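Local atomic coordinates of collagen alpha1(xviii) chain (Mus musculus, PDB entry 1DY0), a protein that is the zinc-binding endostatin domain released from the C-terminal end of collagen XVIII, an inhibitor of angiogenesis. Residues Q11-L16 and P74-K79; S47-A52 and I178-M183. The protein carries 2 engineered substitutions. All coordinates share one frame; numbering follows the deposited sequence.

Interaction 1: residues Q11-L16 and P74-K79; sequences QPVLHL and PIVNLK. With ZN (zinc ion), chain B.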
loop_
_atom_site.group_PDB
_atom_site.type_symbol
_atom_site.label_atom_id
_atom_site.label_comp_id
_atom_site.label_asym_id
_atom_site.label_seq_id
_atom_site.Cartn_x
_atom_site.Cartn_y
_atom_site.Cartn_z
ATOM N N GLN A 11 12.557 12.641 -12.605
ATOM C CA GLN A 11 11.863 11.833 -13.609
ATOM C C GLN A 11 10.514 11.496 -12.984
ATOM O O GLN A 11 10.406 11.411 -11.759
ATOM C CB GLN A 11 12.634 10.536 -13.864
ATOM C CG GLN A 11 12.804 10.166 -15.336
ATOM C CD GLN A 11 14.255 10.266 -15.803
ATOM O OE1 GLN A 11 15.185 10.332 -14.988
ATOM N NE2 GLN A 11 14.453 10.266 -17.117
ATOM N N PRO A 12 9.457 11.354 -13.796
ATOM C CA PRO A 12 8.141 11.028 -13.229
ATOM C C PRO A 12 8.122 9.614 -12.620
ATOM O O PRO A 12 8.518 8.654 -13.285
ATOM C CB PRO A 12 7.217 11.119 -14.443
ATOM C CG PRO A 12 7.917 12.106 -15.342
ATOM C CD PRO A 12 9.343 11.651 -15.235
ATOM N N VAL A 13 7.703 9.510 -11.355
ATOM C CA VAL A 13 7.604 8.238 -10.626
ATOM C C VAL A 13 6.573 8.388 -9.512
ATOM O O VAL A 13 6.304 9.502 -9.042
ATOM C CB VAL A 13 8.940 7.781 -9.935
ATOM C CG1 VAL A 13 10.045 7.580 -10.938
ATOM C CG2 VAL A 13 9.365 8.752 -8.863
ATOM N N LEU A 14 6.002 7.258 -9.101
ATOM C CA LEU A 14 5.024 7.208 -8.020
ATOM C C LEU A 14 5.643 6.327 -6.940
ATOM O O LEU A 14 6.087 5.222 -7.224
ATOM C CB LEU A 14 3.702 6.596 -8.515
ATOM C CG LEU A 14 2.887 7.369 -9.557
ATOM C CD1 LEU A 14 1.644 6.595 -9.901
ATOM C CD2 LEU A 14 2.505 8.733 -9.020
ATOM N N HIS A 15 5.705 6.819 -5.711
ATOM C CA HIS A 15 6.297 6.041 -4.623
ATOM C C HIS A 15 5.307 5.169 -3.879
ATOM O O HIS A 15 4.198 5.603 -3.563
ATOM C CB HIS A 15 7.003 6.955 -3.605
ATOM C CG HIS A 15 8.172 7.704 -4.167
ATOM N ND1 HIS A 15 8.034 8.883 -4.870
ATOM C CD2 HIS A 15 9.503 7.438 -4.141
ATOM C CE1 HIS A 15 9.226 9.309 -5.254
ATOM N NE2 HIS A 15 10.129 8.448 -4.828
ATOM N N LEU A 16 5.709 3.931 -3.621
ATOM C CA LEU A 16 4.901 2.992 -2.849
ATOM C C LEU A 16 5.727 2.780 -1.590
ATOM O O LEU A 16 6.802 2.179 -1.649
ATOM C CB LEU A 16 4.731 1.674 -3.601
ATOM C CG LEU A 16 3.785 0.656 -2.964
ATOM C CD1 LEU A 16 2.438 1.300 -2.693
ATOM C CD2 LEU A 16 3.633 -0.533 -3.903
ATOM N N PRO A 74 6.422 4.735 -13.678
ATOM C CA PRO A 74 6.895 3.623 -12.847
ATOM C C PRO A 74 6.646 3.785 -11.355
ATOM O O PRO A 74 6.671 4.895 -10.810
ATOM C CB PRO A 74 8.396 3.558 -13.174
ATOM C CG PRO A 74 8.715 4.928 -13.683
ATOM C CD PRO A 74 7.512 5.239 -14.527
ATOM N N ILE A 75 6.351 2.665 -10.705
ATOM C CA ILE A 75 6.111 2.636 -9.268
ATOM C C ILE A 75 7.474 2.301 -8.694
ATOM O O ILE A 75 8.091 1.317 -9.105
ATOM C CB ILE A 75 5.098 1.524 -8.878
ATOM C CG1 ILE A 75 3.816 1.660 -9.704
ATOM C CG2 ILE A 75 4.754 1.612 -7.393
ATOM C CD1 ILE A 75 3.143 3.007 -9.588
ATOM N N VAL A 76 7.967 3.137 -7.790
ATOM C CA VAL A 76 9.274 2.919 -7.189
ATOM C C VAL A 76 9.149 2.897 -5.670
ATOM O O VAL A 76 8.136 3.320 -5.122
ATOM C CB VAL A 76 10.273 4.030 -7.607
ATOM C CG1 VAL A 76 10.390 4.103 -9.124
ATOM C CG2 VAL A 76 9.832 5.377 -7.050
ATOM N N ASN A 77 10.151 2.350 -4.992
ATOM C CA ASN A 77 10.134 2.310 -3.542
ATOM C C ASN A 77 10.766 3.572 -2.990
ATOM O O ASN A 77 11.071 4.499 -3.740
ATOM C CB ASN A 77 10.814 1.040 -2.992
ATOM C CG ASN A 77 12.268 0.902 -3.418
ATOM O OD1 ASN A 77 13.009 1.882 -3.487
ATOM N ND2 ASN A 77 12.693 -0.328 -3.663
ATOM N N LEU A 78 10.945 3.624 -1.679
ATOM C CA LEU A 78 11.526 4.794 -1.051
ATOM C C LEU A 78 12.844 5.192 -1.693
ATOM O O LEU A 78 13.128 6.382 -1.868
ATOM C CB LEU A 78 11.763 4.533 0.430
ATOM C CG LEU A 78 12.171 5.791 1.189
ATOM C CD1 LEU A 78 10.990 6.756 1.225
ATOM C CD2 LEU A 78 12.655 5.432 2.583
ATOM N N LYS A 79 13.635 4.187 -2.052
ATOM C CA LYS A 79 14.947 4.407 -2.640
ATOM C C LYS A 79 14.957 4.493 -4.161
ATOM O O LYS A 79 16.003 4.319 -4.792
ATOM C CB LYS A 79 15.919 3.331 -2.146
ATOM C CG LYS A 79 16.120 3.348 -0.631
ATOM C CD LYS A 79 17.129 2.312 -0.191
HETATM ZN ZN ZN B . 12.012 9.273 -5.270
HETATM O O HOH W 1 9.299 1.914 -0.007
#

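Interaction 2: residues S47-A52 and I178-M183; sequences SGTFRA and IENSFM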
loop_
_atom_site.group_PDB
_atom_site.type_symbol
_atom_site.label_atom_id
_atom_site.label_comp_id
_atom_site.label_asym_id
_atom_site.label_seq_id
_atom_site.Cartn_x
_atom_site.Cartn_y
_atom_site.Cartn_z
ATOM N N SER A 47 7.304 15.350 -0.734
ATOM C CA SER A 47 6.395 16.438 -1.070
ATOM C C SER A 47 5.048 16.000 -1.638
ATOM O O SER A 47 4.075 16.751 -1.568
ATOM C CB SER A 47 7.089 17.368 -2.071
ATOM O OG SER A 47 7.584 16.633 -3.184
ATOM N N GLY A 48 4.998 14.786 -2.183
ATOM C CA GLY A 48 3.784 14.269 -2.792
ATOM C C GLY A 48 2.607 14.046 -1.867
ATOM O O GLY A 48 2.704 14.226 -0.655
ATOM N N THR A 49 1.470 13.704 -2.461
ATOM C CA THR A 49 0.241 13.431 -1.715
ATOM C C THR A 49 0.114 11.918 -1.525
ATOM O O THR A 49 -0.137 11.184 -2.484
ATOM C CB THR A 49 -0.991 13.959 -2.484
ATOM O OG1 THR A 49 -0.917 15.391 -2.582
ATOM C CG2 THR A 49 -2.287 13.548 -1.784
ATOM N N PHE A 50 0.283 11.454 -0.293
ATOM C CA PHE A 50 0.223 10.028 -0.006
ATOM C C PHE A 50 -1.075 9.549 0.608
ATOM O O PHE A 50 -1.610 10.167 1.534
ATOM C CB PHE A 50 1.419 9.599 0.858
ATOM C CG PHE A 50 2.716 9.571 0.100
ATOM C CD1 PHE A 50 3.403 10.744 -0.171
ATOM C CD2 PHE A 50 3.226 8.373 -0.384
ATOM C CE1 PHE A 50 4.561 10.728 -0.913
ATOM C CE2 PHE A 50 4.384 8.352 -1.128
ATOM C CZ PHE A 50 5.050 9.530 -1.395
ATOM N N ARG A 51 -1.596 8.460 0.057
ATOM C CA ARG A 51 -2.824 7.865 0.549
ATOM C C ARG A 51 -2.607 6.378 0.754
ATOM O O ARG A 51 -1.691 5.799 0.182
ATOM C CB ARG A 51 -3.964 8.132 -0.425
ATOM C CG ARG A 51 -4.293 9.621 -0.518
ATOM C CD ARG A 51 -5.594 9.869 -1.239
ATOM N NE ARG A 51 -6.709 9.175 -0.594
ATOM C CZ ARG A 51 -7.763 8.681 -1.243
ATOM N NH1 ARG A 51 -7.845 8.809 -2.567
ATOM N NH2 ARG A 51 -8.729 8.065 -0.563
ATOM N N ALA A 52 -3.403 5.776 1.628
ATOM C CA ALA A 52 -3.286 4.355 1.909
ATOM C C ALA A 52 -3.655 3.474 0.708
ATOM O O ALA A 52 -4.579 3.768 -0.063
ATOM C CB ALA A 52 -4.110 3.979 3.139
ATOM N N ILE A 178 0.533 4.965 -1.280
ATOM C CA ILE A 178 0.832 5.242 -2.678
ATOM C C ILE A 178 0.614 6.722 -2.968
ATOM O O ILE A 178 -0.346 7.329 -2.490
ATOM C CB ILE A 178 -0.077 4.395 -3.609
ATOM C CG1 ILE A 178 0.251 4.653 -5.076
ATOM C CG2 ILE A 178 -1.561 4.685 -3.330
ATOM C CD1 ILE A 178 1.569 4.036 -5.559
ATOM N N GLU A 179 1.537 7.307 -3.714
ATOM C CA GLU A 179 1.467 8.708 -4.091
ATOM C C GLU A 179 0.364 8.753 -5.135
ATOM O O GLU A 179 0.247 7.833 -5.940
ATOM C CB GLU A 179 2.807 9.108 -4.692
ATOM C CG GLU A 179 3.099 10.580 -4.741
ATOM C CD GLU A 179 4.575 10.851 -4.944
ATOM O OE1 GLU A 179 5.356 9.889 -5.140
ATOM O OE2 GLU A 179 4.962 12.036 -4.885
ATOM N N ASN A 180 -0.468 9.788 -5.111
ATOM C CA ASN A 180 -1.582 9.862 -6.053
ATOM C C ASN A 180 -1.282 10.452 -7.443
ATOM O O ASN A 180 -2.036 10.228 -8.402
ATOM C CB ASN A 180 -2.790 10.544 -5.415
ATOM C CG ASN A 180 -2.909 12.001 -5.782
ATOM O OD1 ASN A 180 -2.187 12.840 -5.248
ATOM N ND2 ASN A 180 -3.792 12.308 -6.718
ATOM N N SER A 181 -0.181 11.189 -7.550
ATOM C CA SER A 181 0.267 11.815 -8.801
ATOM C C SER A 181 1.749 12.177 -8.617
ATOM O O SER A 181 2.219 12.317 -7.492
ATOM C CB SER A 181 -0.575 13.046 -9.157
ATOM O OG SER A 181 -0.853 13.837 -8.006
ATOM N N PHE A 182 2.500 12.285 -9.706
ATOM C CA PHE A 182 3.914 12.552 -9.566
ATOM C C PHE A 182 4.346 13.987 -9.367
ATOM O O PHE A 182 3.671 14.926 -9.796
ATOM C CB PHE A 182 4.748 11.888 -10.674
ATOM C CG PHE A 182 4.773 12.629 -11.971
ATOM C CD1 PHE A 182 5.677 13.665 -12.180
ATOM C CD2 PHE A 182 3.874 12.309 -12.973
ATOM C CE1 PHE A 182 5.699 14.366 -13.378
ATOM C CE2 PHE A 182 3.880 12.996 -14.179
ATOM C CZ PHE A 182 4.790 14.043 -14.382
ATOM N N MET A 183 5.453 14.088 -8.606
ATOM C CA MET A 183 6.172 15.321 -8.226
ATOM C C MET A 183 5.344 16.580 -7.941
ATOM O O MET A 183 5.157 17.022 -6.753
ATOM C CB MET A 183 7.224 15.657 -9.289
ATOM C CG MET A 183 8.589 15.935 -8.733
ATOM S SD MET A 183 9.547 16.780 -10.020
ATOM C CE MET A 183 9.631 18.470 -9.379
HETATM O O HOH W 2 6.883 12.409 -2.884
#

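Interaction 1: residues Q11-L16 and P74-K79
The parallel strand pair of Leu14 and His15 with Ile75 and Val76 lies inside the mixed sheet of the endostatin domain, a C-type-lectin-like fold, and supplies one ligand, His15, to its zinc site. Three backbone hydrogen bonds join the strands: Leu14 N gives to Pro74 O (3.0 Å), Val76 N to Leu14 O, and Leu16 N to Val76 O (2.9 Å), all close to straight. Because Leu14 lies between Pro74 and Val76 in this ladder, both its N and its O are used by the same neighbour.

Side chains divide between the two faces. On one, Ile75 reaches Leu14 CB with CD1 and Leu16 CB with CG2; CD1 comes within 3.8 Å of the former. The other face carries His15 and Val76, flanked by Val13, whose methyls meet those of Val76 while CG1 also touches Pro74 CG at 4.0 Å.

Val76 CG2 sits between its backbone N and carbonyl carbon (CG1 at chi1 -57°), which sets this methyl over one face of the His15 imidazole, 3.9 Å from the ring centroid in a CH-pi contact displaced toward the rim. Near the ring plane, Asn77 O approaches the CD2 edge. His15 NE2 binds the zinc ion at 2.1 Å, a site completed by His7, Asp9 and Asp80, while ND1 is hydrogen-bonded to Glu179; the two ring nitrogens thus fix the rotation of the imidazole. Past the paired strands a water bridges the segments, donating to Leu16 O and accepting from Leu78 N at 2.9 Å.

Interaction 2: residues S47-A52 and I178-M183
Ile178 N donates to Arg51 O at 2.8 Å, nearly along the C=O axis, the shortest direct bond across the contact. In return Arg51 N gives to Ile178 O at 3.1 Å, this donor tilted 32° from the carbonyl plane. From the Arg51 side chain, NE turns to a salt bridge with Asp34. Where the strand runs out, Asn180 N donates to Thr49 O at 3.0 Å, and Asn180 OD1 rests against Thr49 CB and CG2.

These bonds belong to the antiparallel ladder in which strand 50-52, at the margin of the five-stranded sheet, meets strand 176-179. Arg51 and Ile178 are its hydrogen-bonded pair, Phe50 and Glu179 the non-hydrogen-bonded pair beside it. The Glu179 chain is extended, with CG anti to the backbone N (chi1 -161°), and runs across the ring of Phe50. Its CB lies over one face, 4.2 Å from the ring centroid and displaced toward the rim, in a CH-pi contact; farther along, CD passes Phe50 CZ, with ring and carboxylate planes 24° apart. Phe50 also touches His15 and Ala41 of helix 29-42, so its ring lies between the sheet and that helix.

While OE1 of Glu179 is taken by His15, OE2 accepts a hydrogen bond from a water at 2.8 Å. The same water, at the edge of the Phe50 ring, accepts from Gly48 N and so ties the carboxylate to the loop that leads into strand 50-52. Gly48 CA itself lies 3.3 Å from Glu179 OE2, a closeness that the lack of a side chain makes possible.

Overall arrangement
Both contacts belong to one mixed sheet, in which strands 14-18 and 176-179 are neighbours: interaction 1 adds the parallel strand 75-76 on one flank of that pair, interaction 2 the antiparallel outermost strand 50-52 on the other. Interaction 1 is the more buried, its cross-strand side-chain contacts mostly apolar, with His15 bound to the metal, whereas interaction 2 mixes buried Phe50 and Glu179 with exposed Ser47 and Thr49. The two meet where the His15 imidazole reaches the Glu179 carboxylate, a junction through which interaction 2 supplies a second-shell group to the zinc site and probably orients the imidazole. Leu14 CD2 also packs on the backbone of Ser181 and Phe182.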